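Local coordinates for protein endoglucanase (Acetivibrio cellulolyticus, PDB 5NRM) that serves, through this type I cohesin domain of a cellulosomal scaffoldin, as a docking module for enzyme-borne dockerins, the whole protein probably also cleaving cellulose, at residues Asn30-Tyr41 against Val113-Ser124. Sequence-based numbering, arbitrary orientation.
Sequences NGISTADFTVTY and VSISGTPTFGDS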
loop_
_atom_site.group_PDB
_atom_site.type_symbol
_atom_site.label_atom_id
_atom_site.label_comp_id
_atom_site.label_asym_id
_atom_site.label_seq_id
_atom_site.Cartn_x
_atom_site.Cartn_y
_atom_site.Cartn_z
ATOM N N ASN A 30 4.988 18.397 -1.784
ATOM C CA ASN A 30 3.864 18.035 -0.904
ATOM C C ASN A 30 3.971 16.651 -0.331
ATOM O O ASN A 30 3.227 16.257 0.572
ATOM C CB ASN A 30 2.532 18.210 -1.612
ATOM C CG ASN A 30 2.289 19.654 -2.010
ATOM O OD1 ASN A 30 2.683 20.562 -1.322
ATOM N ND2 ASN A 30 1.648 19.855 -3.134
ATOM N N GLY A 31 4.943 15.891 -0.821
ATOM C CA GLY A 31 5.197 14.602 -0.244
ATOM C C GLY A 31 4.137 13.515 -0.500
ATOM O O GLY A 31 3.183 13.704 -1.280
ATOM N N ILE A 32 4.308 12.378 0.167
ATOM C CA ILE A 32 3.341 11.312 0.175
ATOM C C ILE A 32 3.017 10.973 1.613
ATOM O O ILE A 32 3.913 10.519 2.358
ATOM C CB ILE A 32 3.864 10.063 -0.552
ATOM C CG1 ILE A 32 4.099 10.346 -2.045
ATOM C CG2 ILE A 32 2.961 8.855 -0.317
ATOM C CD1 ILE A 32 2.899 10.705 -2.871
ATOM N N SER A 33 1.768 11.163 2.020
ATOM C CA SER A 33 1.274 10.845 3.355
ATOM C C SER A 33 0.481 9.568 3.435
ATOM O O SER A 33 0.293 9.065 4.534
ATOM C CB SER A 33 0.429 11.963 3.937
ATOM O OG SER A 33 1.183 13.161 4.100
ATOM N N THR A 34 -0.028 9.073 2.314
ATOM C CA THR A 34 -0.811 7.817 2.328
ATOM C C THR A 34 -0.530 7.019 1.074
ATOM O O THR A 34 -0.293 7.618 -0.011
ATOM C CB THR A 34 -2.384 8.080 2.390
ATOM O OG1 THR A 34 -2.961 8.139 1.072
ATOM C CG2 THR A 34 -2.756 9.363 2.988
ATOM N N ALA A 35 -0.625 5.709 1.155
ATOM C CA ALA A 35 -0.544 4.854 -0.043
ATOM C C ALA A 35 -1.278 3.590 0.178
ATOM O O ALA A 35 -1.193 3.027 1.294
ATOM C CB ALA A 35 0.893 4.565 -0.418
ATOM N N ASP A 36 -1.929 3.054 -0.875
ATOM C CA ASP A 36 -2.410 1.699 -0.868
ATOM C C ASP A 36 -2.405 1.155 -2.246
ATOM O O ASP A 36 -2.866 1.797 -3.169
ATOM C CB ASP A 36 -3.810 1.529 -0.190
ATOM C CG ASP A 36 -4.945 2.128 -1.004
ATOM O OD1 ASP A 36 -5.034 3.342 -0.938
ATOM O OD2 ASP A 36 -5.675 1.384 -1.687
ATOM N N PHE A 37 -1.987 -0.081 -2.369
ATOM C CA PHE A 37 -2.021 -0.742 -3.695
ATOM C C PHE A 37 -1.823 -2.223 -3.520
ATOM O O PHE A 37 -1.423 -2.677 -2.439
ATOM C CB PHE A 37 -1.032 -0.138 -4.708
ATOM C CG PHE A 37 0.408 -0.145 -4.274
ATOM C CD1 PHE A 37 1.241 -1.225 -4.431
ATOM C CD2 PHE A 37 0.947 0.983 -3.635
ATOM C CE1 PHE A 37 2.570 -1.171 -4.052
ATOM C CE2 PHE A 37 2.261 1.070 -3.278
ATOM C CZ PHE A 37 3.085 -0.032 -3.460
ATOM N N THR A 38 -2.191 -2.932 -4.596
ATOM C CA THR A 38 -2.077 -4.381 -4.648
ATOM C C THR A 38 -0.911 -4.686 -5.569
ATOM O O THR A 38 -0.765 -4.093 -6.618
ATOM C CB THR A 38 -3.331 -4.996 -5.227
ATOM O OG1 THR A 38 -4.444 -4.731 -4.393
ATOM C CG2 THR A 38 -3.251 -6.531 -5.375
ATOM N N VAL A 39 -0.095 -5.685 -5.171
ATOM C CA VAL A 39 0.968 -6.283 -6.007
ATOM C C VAL A 39 0.651 -7.738 -6.284
ATOM O O VAL A 39 0.426 -8.479 -5.353
ATOM C CB VAL A 39 2.367 -6.173 -5.369
ATOM C CG1 VAL A 39 3.412 -6.794 -6.300
ATOM C CG2 VAL A 39 2.713 -4.753 -5.016
ATOM N N THR A 40 0.565 -8.084 -7.537
ATOM C CA THR A 40 0.432 -9.467 -7.996
ATOM C C THR A 40 1.793 -9.963 -8.426
ATOM O O THR A 40 2.633 -9.210 -8.907
ATOM C CB THR A 40 -0.659 -9.681 -9.030
ATOM O OG1 THR A 40 -0.409 -8.850 -10.133
ATOM C CG2 THR A 40 -1.990 -9.340 -8.408
ATOM N N TYR A 41 1.995 -11.270 -8.283
ATOM C CA TYR A 41 3.256 -11.915 -8.713
ATOM C C TYR A 41 2.943 -13.277 -9.239
ATOM O O TYR A 41 1.957 -13.944 -8.823
ATOM C CB TYR A 41 4.289 -11.875 -7.595
ATOM C CG TYR A 41 3.885 -12.653 -6.379
ATOM C CD1 TYR A 41 4.203 -14.040 -6.255
ATOM C CD2 TYR A 41 3.180 -12.059 -5.342
ATOM C CE1 TYR A 41 3.770 -14.771 -5.160
ATOM C CE2 TYR A 41 2.762 -12.780 -4.261
ATOM C CZ TYR A 41 3.056 -14.141 -4.138
ATOM O OH TYR A 41 2.605 -14.903 -3.051
ATOM N N VAL A 113 5.861 -9.326 -11.867
ATOM C CA VAL A 113 5.518 -8.742 -10.581
ATOM C C VAL A 113 4.894 -7.373 -10.985
ATOM O O VAL A 113 5.563 -6.564 -11.605
ATOM C CB VAL A 113 6.709 -8.505 -9.648
ATOM C CG1 VAL A 113 6.283 -7.943 -8.315
ATOM C CG2 VAL A 113 7.464 -9.804 -9.387
ATOM N N SER A 114 3.625 -7.166 -10.650
ATOM C CA SER A 114 2.827 -6.078 -11.264
ATOM C C SER A 114 1.992 -5.395 -10.191
ATOM O O SER A 114 1.526 -6.011 -9.194
ATOM C CB SER A 114 1.858 -6.663 -12.263
ATOM O OG SER A 114 2.539 -7.438 -13.204
ATOM N N ILE A 115 1.672 -4.112 -10.467
ATOM C CA ILE A 115 0.584 -3.471 -9.709
ATOM C C ILE A 115 -0.738 -3.950 -10.284
ATOM O O ILE A 115 -0.852 -4.095 -11.521
ATOM C CB ILE A 115 0.727 -1.963 -9.841
ATOM C CG1 ILE A 115 2.093 -1.438 -9.370
ATOM C CG2 ILE A 115 -0.437 -1.261 -9.066
ATOM C CD1 ILE A 115 2.521 -1.754 -7.933
ATOM N N SER A 116 -1.708 -4.254 -9.422
ATOM C CA SER A 116 -3.011 -4.729 -9.798
ATOM C C SER A 116 -4.112 -3.755 -9.306
ATOM O O SER A 116 -4.043 -3.308 -8.196
ATOM C CB SER A 116 -3.242 -6.130 -9.175
ATOM O OG SER A 116 -4.520 -6.644 -9.519
ATOM N N GLY A 117 -5.058 -3.430 -10.180
ATOM C CA GLY A 117 -6.153 -2.526 -9.836
ATOM C C GLY A 117 -5.680 -1.112 -9.607
ATOM O O GLY A 117 -4.672 -0.674 -10.185
ATOM N N THR A 118 -6.447 -0.342 -8.840
ATOM C CA THR A 118 -6.189 1.096 -8.718
ATOM C C THR A 118 -5.339 1.398 -7.529
ATOM O O THR A 118 -5.740 1.125 -6.411
ATOM C CB THR A 118 -7.568 1.842 -8.678
ATOM O OG1 THR A 118 -8.253 1.686 -9.942
ATOM C CG2 THR A 118 -7.400 3.309 -8.372
ATOM N N PRO A 119 -4.180 2.005 -7.730
ATOM C CA PRO A 119 -3.400 2.442 -6.608
ATOM C C PRO A 119 -3.827 3.839 -6.162
ATOM O O PRO A 119 -4.307 4.645 -6.982
ATOM C CB PRO A 119 -1.989 2.445 -7.162
ATOM C CG PRO A 119 -2.097 2.714 -8.579
ATOM C CD PRO A 119 -3.451 2.238 -9.019
ATOM N N THR A 120 -3.761 4.069 -4.857
ATOM C CA THR A 120 -4.019 5.375 -4.323
ATOM C C THR A 120 -2.852 5.941 -3.516
ATOM O O THR A 120 -2.265 5.239 -2.709
ATOM C CB THR A 120 -5.281 5.394 -3.462
ATOM O OG1 THR A 120 -6.397 4.981 -4.273
ATOM C CG2 THR A 120 -5.556 6.798 -2.833
ATOM N N PHE A 121 -2.494 7.185 -3.844
ATOM C CA PHE A 121 -1.519 7.982 -3.083
ATOM C C PHE A 121 -2.104 9.294 -2.728
ATOM O O PHE A 121 -2.821 9.929 -3.556
ATOM C CB PHE A 121 -0.272 8.217 -3.935
ATOM C CG PHE A 121 0.447 6.962 -4.252
ATOM C CD1 PHE A 121 1.430 6.454 -3.416
ATOM C CD2 PHE A 121 0.133 6.277 -5.412
ATOM C CE1 PHE A 121 2.059 5.267 -3.726
ATOM C CE2 PHE A 121 0.776 5.086 -5.732
ATOM C CZ PHE A 121 1.738 4.592 -4.889
ATOM N N GLY A 122 -1.937 9.657 -1.473
ATOM C CA GLY A 122 -2.328 10.974 -1.039
ATOM C C GLY A 122 -1.172 11.785 -0.611
ATOM O O GLY A 122 -0.286 11.247 0.087
ATOM N N ASP A 123 -1.145 13.052 -1.022
ATOM C CA ASP A 123 -0.100 13.953 -0.541
ATOM C C ASP A 123 -0.325 14.433 0.891
ATOM O O ASP A 123 -1.244 13.958 1.556
ATOM C CB ASP A 123 0.201 15.015 -1.569
ATOM C CG ASP A 123 -0.844 16.116 -1.613
ATOM O OD1 ASP A 123 -1.771 16.203 -0.767
ATOM O OD2 ASP A 123 -0.721 16.941 -2.558
ATOM N N SER A 124 0.489 15.398 1.368
ATOM C CA SER A 124 0.407 15.792 2.787
ATOM C C SER A 124 -0.897 16.616 3.064
ATOM O O SER A 124 -1.206 16.836 4.246
ATOM C CB SER A 124 1.652 16.564 3.229
ATOM O OG SER A 124 1.840 17.740 2.465
HETATM O O HOH W 1 -6.660 2.279 -4.081
HETATM O O HOH W 2 -3.573 -1.202 -6.516
#
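Ser-33 and Thr-34 both donate their backbone N-H to Gly-122 O, the Ser-33 N bond (2.8 Å) lying in the carbonyl plane: a classic beta bulge. Glycine suits this place, since Thr-34 OG1 sits where a CB would project. A second interruption comes at Gly-117, where the chain turns a corner between 113-116 and 118-122, both antiparallel to strand 34-41, with a positive phi (68°) that glycine adopts easily. Water bridges the break, donating to Ser-116 O and accepting from Thr-38 N at 2.9 Å. Beyond the bulge, Ser-124 N and OG both donate to Asn-30 O, OG at 2.8 Å.

Apolar residues suit the inner face, where Ala-35 is small enough for the Phe-121 ring to lie beside its CB (3.6 Å from CE1). Phe-37, with chi1 57° setting CG between backbone N and carbonyl carbon, brings CD2 to 3.9 Å from Phe-121 CZ, the ring planes 36° apart, and meets Ile-115 CD1 with CD1. Polar side chains line the other face: Asp-36 OD1 lies 3.3 Å from Thr-120 CB and, like Thr-34 OG1, hydrogen-bonds to Ser-13 of the dockerin chain. One face fills the core while the other binds dockerin, as in the jelly-roll beta sandwich of type I cohesins.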